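CDA peptide synthetase I (Streptomyces coelicolor, PDB 5DU9) is a nonribosomal peptide synthetase, represented by its condensation domain, which belongs to the CoA-acyltransferase clan. Local coordinates at residues A[315-320]-A[330-335]; A[266-271]-A[364-369]; A[223-228]-A[357-362]. The protein carries 1 engineered substitution. One frame throughout, in Å; residues are numbered along the deposited sequence.

Contact 1 (A[315-320]-A[330-335])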
loop_
_atom_site.group_PDB
_atom_site.type_symbol
_atom_site.label_atom_id
_atom_site.label_comp_id
_atom_site.label_asym_id
_atom_site.label_seq_id
_atom_site.Cartn_x
_atom_site.Cartn_y
_atom_site.Cartn_z
ATOM N N LEU A 315 14.756 7.198 -0.869
ATOM C CA LEU A 315 15.793 6.872 0.091
ATOM C C LEU A 315 17.080 6.608 -0.669
ATOM O O LEU A 315 17.199 5.615 -1.390
ATOM C CB LEU A 315 15.384 5.657 0.924
ATOM C CG LEU A 315 16.201 5.367 2.181
ATOM C CD1 LEU A 315 15.926 6.406 3.255
ATOM C CD2 LEU A 315 15.883 3.977 2.689
ATOM N N ARG A 316 18.037 7.516 -0.528
ATOM C CA ARG A 316 19.293 7.407 -1.240
ATOM C C ARG A 316 20.352 6.807 -0.337
ATOM O O ARG A 316 20.567 7.277 0.785
ATOM C CB ARG A 316 19.733 8.767 -1.748
ATOM C CG ARG A 316 20.823 8.674 -2.761
ATOM C CD ARG A 316 21.025 10.005 -3.430
ATOM N NE ARG A 316 21.746 9.856 -4.679
ATOM C CZ ARG A 316 21.958 10.847 -5.530
ATOM N NH1 ARG A 316 21.501 12.065 -5.260
ATOM N NH2 ARG A 316 22.626 10.615 -6.649
ATOM N N LEU A 317 21.006 5.768 -0.842
ATOM C CA LEU A 317 21.913 4.943 -0.055
ATOM C C LEU A 317 23.203 4.714 -0.824
ATOM O O LEU A 317 23.168 4.291 -1.978
ATOM C CB LEU A 317 21.261 3.596 0.275
ATOM C CG LEU A 317 19.845 3.671 0.847
ATOM C CD1 LEU A 317 19.116 2.346 0.710
ATOM C CD2 LEU A 317 19.901 4.103 2.298
ATOM N N ALA A 318 24.335 4.998 -0.189
ATOM C CA ALA A 318 25.628 4.672 -0.765
ATOM C C ALA A 318 26.108 3.351 -0.187
ATOM O O ALA A 318 26.155 3.186 1.029
ATOM C CB ALA A 318 26.638 5.779 -0.494
ATOM N N VAL A 319 26.431 2.405 -1.065
ATOM C CA VAL A 319 26.988 1.124 -0.655
ATOM C C VAL A 319 28.416 1.054 -1.176
ATOM O O VAL A 319 28.655 0.836 -2.365
ATOM C CB VAL A 319 26.155 -0.069 -1.173
ATOM C CG1 VAL A 319 26.722 -1.379 -0.657
ATOM C CG2 VAL A 319 24.700 0.075 -0.750
ATOM N N ARG A 320 29.365 1.266 -0.272
ATOM C CA ARG A 320 30.767 1.350 -0.638
ATOM C C ARG A 320 31.414 -0.028 -0.624
ATOM O O ARG A 320 30.899 -0.950 0.009
ATOM C CB ARG A 320 31.505 2.298 0.311
ATOM C CG ARG A 320 31.199 3.769 0.068
ATOM C CD ARG A 320 31.793 4.646 1.159
ATOM N NE ARG A 320 31.686 6.070 0.850
ATOM C CZ ARG A 320 30.628 6.828 1.124
ATOM N NH1 ARG A 320 29.558 6.312 1.714
ATOM N NH2 ARG A 320 30.639 8.115 0.801
ATOM N N GLU A 330 22.931 0.119 8.855
ATOM C CA GLU A 330 23.219 1.404 9.500
ATOM C C GLU A 330 23.033 2.568 8.527
ATOM O O GLU A 330 22.519 3.627 8.896
ATOM C CB GLU A 330 24.639 1.413 10.063
ATOM C CG GLU A 330 24.837 0.485 11.245
ATOM C CD GLU A 330 26.290 0.376 11.671
ATOM O OE1 GLU A 330 27.137 1.104 11.111
ATOM O OE2 GLU A 330 26.587 -0.441 12.568
ATOM N N THR A 331 23.462 2.370 7.284
ATOM C CA THR A 331 23.312 3.385 6.249
ATOM C C THR A 331 21.832 3.675 6.020
ATOM O O THR A 331 21.422 4.831 5.891
ATOM C CB THR A 331 23.987 2.933 4.940
ATOM O OG1 THR A 331 25.390 2.784 5.176
ATOM C CG2 THR A 331 23.770 3.947 3.817
ATOM N N VAL A 332 21.031 2.618 5.988
ATOM C CA VAL A 332 19.585 2.757 5.830
ATOM C C VAL A 332 18.989 3.528 7.005
ATOM O O VAL A 332 18.169 4.422 6.819
ATOM C CB VAL A 332 18.906 1.375 5.706
ATOM C CG1 VAL A 332 17.392 1.469 5.891
ATOM C CG2 VAL A 332 19.233 0.752 4.360
ATOM N N SER A 333 19.409 3.178 8.215
ATOM C CA SER A 333 18.907 3.847 9.410
ATOM C C SER A 333 19.217 5.347 9.400
ATOM O O SER A 333 18.366 6.161 9.765
ATOM C CB SER A 333 19.494 3.197 10.664
ATOM O OG SER A 333 18.959 1.900 10.863
ATOM N N GLU A 334 20.427 5.709 8.978
ATOM C CA GLU A 334 20.834 7.112 8.919
ATOM C C GLU A 334 20.006 7.878 7.893
ATOM O O GLU A 334 19.540 8.990 8.157
ATOM C CB GLU A 334 22.321 7.227 8.587
ATOM C CG GLU A 334 22.815 8.661 8.461
ATOM C CD GLU A 334 24.325 8.757 8.346
ATOM O OE1 GLU A 334 24.828 9.850 8.006
ATOM O OE2 GLU A 334 25.013 7.745 8.596
ATOM N N ALA A 335 19.815 7.279 6.723
ATOM C CA ALA A 335 19.045 7.915 5.666
ATOM C C ALA A 335 17.573 8.037 6.052
ATOM O O ALA A 335 16.940 9.054 5.773
ATOM C CB ALA A 335 19.190 7.139 4.367
HETATM O O HOH W 1 26.018 1.307 3.112
#
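Leu315 lies opposite Ala335 and Leu317 opposite Thr331, so strand 315-318 and helix 330-335 run in largely opposed directions. The axes of the two short segments make an angle of 143° and approach to 8.4 Å. In this register the CA atoms of Leu315 and Ala335 are 6.5 Å apart, and no direct hydrogen bond joins the segments.

Ala335 CB is the meeting point of both leucines. Leu315 CD1 comes to 3.5 Å from it, which is direct packing, on a side chain whose CG is anti to the backbone N (chi1 -167°). Leu317 instead has CG beside its backbone N (chi1 -49°), and its CD2 reaches Ala335 CB at 3.7 Å. The same leucine crosses Val332 obliquely, with CD1 4.0 Å from Val332 CG2. At the far end of the pair, Thr331 CG2 rests 3.7 Å from Ala318 O. That carbonyl also accepts a hydrogen bond from a water, at 2.8 Å from the water oxygen to Ala318 O. The same water oxygen is 2.6 Å from Thr331 OG1. This hydroxyl also bonds to Arg327 O one turn earlier, and its single proton cannot serve both at once. Arg316, between the two leucines, points away from the helix and pairs with Asp223.

Leu315 and Val332 also touch Ile272, and Leu317 touches Ala276, so helix 267-283 shares this apolar layer. A strand followed after a short connection by a helix folded back antiparallel over its face is a consecutive beta-alpha unit, here within the condensation domain.

Contact 2 (A[266-271]-A[364-369])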
loop_
_atom_site.group_PDB
_atom_site.type_symbol
_atom_site.label_atom_id
_atom_site.label_comp_id
_atom_site.label_asym_id
_atom_site.label_seq_id
_atom_site.Cartn_x
_atom_site.Cartn_y
_atom_site.Cartn_z
ATOM N N HIS A 266 14.745 -2.393 13.341
ATOM C CA HIS A 266 13.444 -2.985 13.063
ATOM C C HIS A 266 13.528 -3.791 11.766
ATOM O O HIS A 266 14.257 -3.419 10.849
ATOM C CB HIS A 266 12.380 -1.893 12.978
ATOM C CG HIS A 266 11.001 -2.409 12.723
ATOM N ND1 HIS A 266 10.388 -2.321 11.490
ATOM C CD2 HIS A 266 10.111 -3.018 13.543
ATOM C CE1 HIS A 266 9.183 -2.854 11.562
ATOM N NE2 HIS A 266 8.988 -3.284 12.797
ATOM N N TRP A 267 12.801 -4.899 11.682
ATOM C CA TRP A 267 13.005 -5.821 10.569
ATOM C C TRP A 267 12.691 -5.200 9.208
ATOM O O TRP A 267 13.244 -5.624 8.204
ATOM C CB TRP A 267 12.171 -7.085 10.757
ATOM C CG TRP A 267 10.709 -6.896 10.535
ATOM C CD1 TRP A 267 9.807 -6.363 11.414
ATOM C CD2 TRP A 267 9.970 -7.246 9.363
ATOM N NE1 TRP A 267 8.553 -6.357 10.855
ATOM C CE2 TRP A 267 8.626 -6.894 9.596
ATOM C CE3 TRP A 267 10.314 -7.825 8.138
ATOM C CZ2 TRP A 267 7.626 -7.103 8.651
ATOM C CZ3 TRP A 267 9.321 -8.031 7.200
ATOM C CH2 TRP A 267 7.992 -7.667 7.462
ATOM N N ALA A 268 11.823 -4.193 9.163
ATOM C CA ALA A 268 11.530 -3.528 7.888
ATOM C C ALA A 268 12.777 -2.819 7.363
ATOM O O ALA A 268 12.996 -2.736 6.151
ATOM C CB ALA A 268 10.379 -2.538 8.047
ATOM N N ARG A 269 13.599 -2.312 8.278
ATOM C CA ARG A 269 14.866 -1.682 7.898
ATOM C C ARG A 269 15.826 -2.722 7.326
ATOM O O ARG A 269 16.595 -2.436 6.405
ATOM C CB ARG A 269 15.514 -0.978 9.095
ATOM C CG ARG A 269 14.664 0.132 9.709
ATOM C CD ARG A 269 14.525 1.306 8.757
ATOM N NE ARG A 269 13.690 2.374 9.308
ATOM C CZ ARG A 269 14.132 3.358 10.085
ATOM N NH1 ARG A 269 15.407 3.418 10.448
ATOM N NH2 ARG A 269 13.283 4.277 10.525
ATOM N N VAL A 270 15.787 -3.927 7.884
ATOM C CA VAL A 270 16.606 -5.025 7.380
ATOM C C VAL A 270 16.191 -5.354 5.947
ATOM O O VAL A 270 17.030 -5.593 5.082
ATOM C CB VAL A 270 16.484 -6.281 8.274
ATOM C CG1 VAL A 270 17.236 -7.469 7.669
ATOM C CG2 VAL A 270 17.005 -5.982 9.675
ATOM N N VAL A 271 14.889 -5.359 5.690
ATOM C CA VAL A 271 14.397 -5.632 4.343
ATOM C C VAL A 271 14.829 -4.538 3.366
ATOM O O VAL A 271 15.286 -4.831 2.263
ATOM C CB VAL A 271 12.863 -5.778 4.339
ATOM C CG1 VAL A 271 12.316 -5.890 2.921
ATOM C CG2 VAL A 271 12.460 -6.996 5.147
ATOM N N VAL A 364 9.660 0.044 -1.882
ATOM C CA VAL A 364 9.759 -1.013 -0.884
ATOM C C VAL A 364 8.736 -0.738 0.208
ATOM O O VAL A 364 8.921 0.147 1.042
ATOM C CB VAL A 364 11.170 -1.105 -0.282
ATOM C CG1 VAL A 364 11.250 -2.259 0.721
ATOM C CG2 VAL A 364 12.194 -1.287 -1.389
ATOM N N ASN A 365 7.658 -1.515 0.178
ATOM C CA ASN A 365 6.509 -1.322 1.043
ATOM C C ASN A 365 6.362 -2.493 2.002
ATOM O O ASN A 365 5.719 -3.494 1.677
ATOM C CB ASN A 365 5.247 -1.160 0.186
ATOM C CG ASN A 365 4.000 -0.909 1.006
ATOM O OD1 ASN A 365 4.063 -0.699 2.214
ATOM N ND2 ASN A 365 2.852 -0.917 0.338
ATOM N N VAL A 366 6.985 -2.371 3.171
ATOM C CA VAL A 366 6.844 -3.359 4.226
ATOM C C VAL A 366 5.632 -2.932 5.029
ATOM O O VAL A 366 5.702 -1.994 5.824
ATOM C CB VAL A 366 8.095 -3.445 5.113
ATOM C CG1 VAL A 366 7.935 -4.560 6.148
ATOM C CG2 VAL A 366 9.335 -3.683 4.267
ATOM N N MET A 367 4.506 -3.598 4.803
ATOM C CA MET A 367 3.263 -3.161 5.420
ATOM C C MET A 367 3.324 -3.358 6.927
ATOM O O MET A 367 3.896 -4.338 7.415
ATOM C CB MET A 367 2.066 -3.901 4.828
ATOM C CG MET A 367 1.754 -3.477 3.402
ATOM S SD MET A 367 0.126 -4.002 2.834
ATOM C CE MET A 367 -0.934 -2.871 3.733
ATOM N N PRO A 368 2.743 -2.412 7.674
ATOM C CA PRO A 368 2.757 -2.492 9.132
ATOM C C PRO A 368 1.935 -3.676 9.598
ATOM O O PRO A 368 1.110 -4.202 8.845
ATOM C CB PRO A 368 2.137 -1.162 9.565
ATOM C CG PRO A 368 1.263 -0.769 8.434
ATOM C CD PRO A 368 1.952 -1.262 7.194
ATOM N N TYR A 369 2.167 -4.101 10.829
ATOM C CA TYR A 369 1.458 -5.242 11.358
ATOM C C TYR A 369 -0.036 -4.970 11.397
ATOM O O TYR A 369 -0.474 -3.880 11.771
ATOM C CB TYR A 369 1.960 -5.589 12.752
ATOM C CG TYR A 369 1.186 -6.715 13.378
ATOM C CD1 TYR A 369 1.334 -8.022 12.927
ATOM C CD2 TYR A 369 0.293 -6.478 14.420
ATOM C CE1 TYR A 369 0.628 -9.055 13.499
ATOM C CE2 TYR A 369 -0.416 -7.507 14.996
ATOM C CZ TYR A 369 -0.250 -8.796 14.529
ATOM O OH TYR A 369 -0.952 -9.830 15.099
#
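Trp267, directly after the N-cap residue His266, meets Val366 at the start of helix 267-271. The helix runs against strand 364-366 at 155° between the short axes, which approach to 9.1 Å. A chi1 of 73° puts Trp267 CG between the backbone N and the carbonyl carbon, and chi2 then turns the indole ring. Val366 CG1 lies over one face of the six-membered ring, 3.8 Å from its centroid and 30° off the ring normal, a CH-pi contact. The methyl is displaced toward the outer part of that ring: its closest carbon is Trp267 CH2, 3.4 Å from Val366 CG1.

Ala268 follows, pointing at the strand, and its CB is 3.7 Å from Val366 CG1. The same methyl therefore touches both the aromatic face and the alanine. Val366 as a whole has the largest share of the contact, 86 Å² of the 196 Å² buried. One turn on, Val271 takes the other branch: its CG1 is 3.9 Å from Val366 CG2. Val271 CG1 also approaches Val364 CG1 at 4.4 Å, a looser contact two residues back along the strand.

Strand 363-366 pairs with strand 393-398, and Val364 also bonds through its backbone to Ser291 of strand 287-294. Trp267 and Val271 both touch Leu397 of strand 393-398, so the helix spans two strands. Elsewhere on the helix, Arg269 packs on Ser333 and Met336 and Val270 on Phe325, all of helix 325-341.

Contact 3 (A[223-228]-A[357-362])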
loop_
_atom_site.group_PDB
_atom_site.type_symbol
_atom_site.label_atom_id
_atom_site.label_comp_id
_atom_site.label_asym_id
_atom_site.label_seq_id
_atom_site.Cartn_x
_atom_site.Cartn_y
_atom_site.Cartn_z
ATOM N N ASP A 223 22.139 16.378 -8.112
ATOM C CA ASP A 223 22.677 15.669 -9.272
ATOM C C ASP A 223 21.570 14.989 -10.079
ATOM O O ASP A 223 21.813 14.494 -11.180
ATOM C CB ASP A 223 23.728 14.640 -8.843
ATOM C CG ASP A 223 23.200 13.650 -7.831
ATOM O OD1 ASP A 223 22.338 14.034 -7.016
ATOM O OD2 ASP A 223 23.655 12.487 -7.846
ATOM N N ARG A 224 20.359 14.978 -9.527
ATOM C CA ARG A 224 19.175 14.507 -10.245
ATOM C C ARG A 224 19.389 13.141 -10.903
ATOM O O ARG A 224 19.284 13.007 -12.123
ATOM C CB ARG A 224 18.762 15.543 -11.293
ATOM C CG ARG A 224 18.210 16.821 -10.686
ATOM C CD ARG A 224 18.009 17.919 -11.720
ATOM N NE ARG A 224 17.373 19.093 -11.128
ATOM C CZ ARG A 224 17.320 20.294 -11.696
ATOM N NH1 ARG A 224 17.875 20.504 -12.883
ATOM N NH2 ARG A 224 16.713 21.293 -11.068
ATOM N N PRO A 225 19.694 12.121 -10.091
ATOM C CA PRO A 225 19.912 10.775 -10.630
ATOM C C PRO A 225 18.675 10.238 -11.336
ATOM O O PRO A 225 17.567 10.339 -10.806
ATOM C CB PRO A 225 20.240 9.949 -9.385
ATOM C CG PRO A 225 19.590 10.691 -8.261
ATOM C CD PRO A 225 19.750 12.137 -8.620
ATOM N N GLU A 226 18.866 9.676 -12.522
ATOM C CA GLU A 226 17.758 9.145 -13.302
ATOM C C GLU A 226 17.290 7.832 -12.684
ATOM O O GLU A 226 18.116 7.006 -12.300
ATOM C CB GLU A 226 18.179 8.932 -14.761
ATOM C CG GLU A 226 17.049 8.522 -15.696
ATOM C CD GLU A 226 16.040 9.634 -15.929
ATOM O OE1 GLU A 226 16.285 10.773 -15.479
ATOM O OE2 GLU A 226 14.998 9.368 -16.565
ATOM N N PRO A 227 15.967 7.638 -12.561
ATOM C CA PRO A 227 15.517 6.333 -12.068
ATOM C C PRO A 227 16.020 5.195 -12.955
ATOM O O PRO A 227 16.074 5.351 -14.179
ATOM C CB PRO A 227 13.991 6.447 -12.113
ATOM C CG PRO A 227 13.726 7.904 -11.961
ATOM C CD PRO A 227 14.847 8.587 -12.699
ATOM N N VAL A 228 16.415 4.087 -12.335
ATOM C CA VAL A 228 16.905 2.928 -13.067
ATOM C C VAL A 228 16.060 1.698 -12.755
ATOM O O VAL A 228 15.619 1.498 -11.621
ATOM C CB VAL A 228 18.387 2.623 -12.739
ATOM C CG1 VAL A 228 19.281 3.763 -13.203
ATOM C CG2 VAL A 228 18.577 2.362 -11.249
ATOM N N ALA A 357 11.753 12.860 -15.011
ATOM C CA ALA A 357 11.158 11.649 -14.456
ATOM C C ALA A 357 11.194 11.660 -12.931
ATOM O O ALA A 357 10.698 10.735 -12.288
ATOM C CB ALA A 357 11.877 10.419 -14.989
ATOM N N GLY A 358 11.786 12.702 -12.356
ATOM C CA GLY A 358 11.904 12.802 -10.913
ATOM C C GLY A 358 12.947 11.840 -10.381
ATOM O O GLY A 358 13.842 11.415 -11.114
ATOM N N VAL A 359 12.832 11.500 -9.102
ATOM C CA VAL A 359 13.764 10.581 -8.466
ATOM C C VAL A 359 12.997 9.470 -7.768
ATOM O O VAL A 359 12.025 9.708 -7.049
ATOM C CB VAL A 359 14.687 11.310 -7.465
ATOM C CG1 VAL A 359 15.696 12.172 -8.218
ATOM C CG2 VAL A 359 13.876 12.152 -6.485
ATOM N N SER A 360 13.441 8.242 -8.000
ATOM C CA SER A 360 12.766 7.077 -7.457
ATOM C C SER A 360 13.585 5.826 -7.688
ATOM O O SER A 360 14.500 5.804 -8.513
ATOM C CB SER A 360 11.389 6.899 -8.100
ATOM O OG SER A 360 11.518 6.627 -9.481
ATOM N N GLY A 361 13.243 4.788 -6.940
ATOM C CA GLY A 361 13.741 3.451 -7.188
ATOM C C GLY A 361 12.567 2.520 -6.999
ATOM O O GLY A 361 11.426 2.982 -6.922
ATOM N N PRO A 362 12.830 1.212 -6.914
ATOM C CA PRO A 362 11.716 0.321 -6.582
ATOM C C PRO A 362 11.052 0.763 -5.289
ATOM O O PRO A 362 11.748 1.156 -4.359
ATOM C CB PRO A 362 12.384 -1.049 -6.425
ATOM C CG PRO A 362 13.832 -0.751 -6.198
ATOM C CD PRO A 362 14.112 0.493 -6.980
HETATM O O HOH W 2 16.339 8.511 -9.097
HETATM O O HOH W 3 15.848 12.537 -12.374
HETATM O O HOH W 4 16.460 4.251 -9.389
#
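Pro227 and Pro225 pack on Gly358, Val359 and Ser360 in a loop-to-loop contact, joined by bridging waters and by no direct hydrogen bond. Neither segment has regular secondary structure. The closest CA pair, Pro227 and Ser360, is 5.4 Å apart.

Pro227 buries the largest area here, its ring lying against Gly358 O and Ser360 OG. Its CD atom lies 3.4 Å from Gly358 O, and its CG is 3.6 Å from Ser360 OG. That hydroxyl oxygen lies between the backbone N and the carbonyl carbon (chi1 64°). On one flank the Glu226 chain bends at chi2 (69°), which turns CD back, and OE2 lies 3.7 Å from Ala357 CB. On another, the Val359 side chain lies at a slant to the Pro225 ring, with CG1 4.1 Å from Pro225 CD.

Polar backbone atoms are linked through solvent. One water donates to Pro225 O over 2.8 Å and accepts from Ser360 N. A second accepts from Val228 N and donates to Ser360 O, with 2.6 Å between the water oxygen and Ser360 O. A third lies 2.6 Å from Gly358 O and within reach of Pro225 O, but more acceptors surround it than it has protons, so its pairing is uncertain. The first two waters thus bridge the two segments, from Pro225 O to Ser360 N and from Val228 N to Ser360 O.

The first segment follows helix 208-220, and the second joins helix 347-354 to strand 363-366. Val359 packs back on Leu350 and Leu354 of that helix and its N is hydrogen-bonded to Asp351, while Pro225 touches Arg316 of strand 311-318.

Along the chain the segments run 223-228, 266-271, 315-320, 330-335, 357-362 and 364-369. Contact 1 therefore falls within the span of both others, while contacts 2 and 3 alternate. Contact 1 lies about 15 Å, centre to centre, from contact 2 and about 16 Å from contact 3; the latter two are about 22 Å apart. Contact 1 touches both, through Ser333 on Arg269 and Arg316 on Pro225. Residues 357-362 lead almost directly into 364-369, and Ser291 of strand 287-294, partner of strand 311-318, bonds to both segments. Strand 287-294 and helix 267-283 thus tie together the strands and helices of one part of the condensation domain.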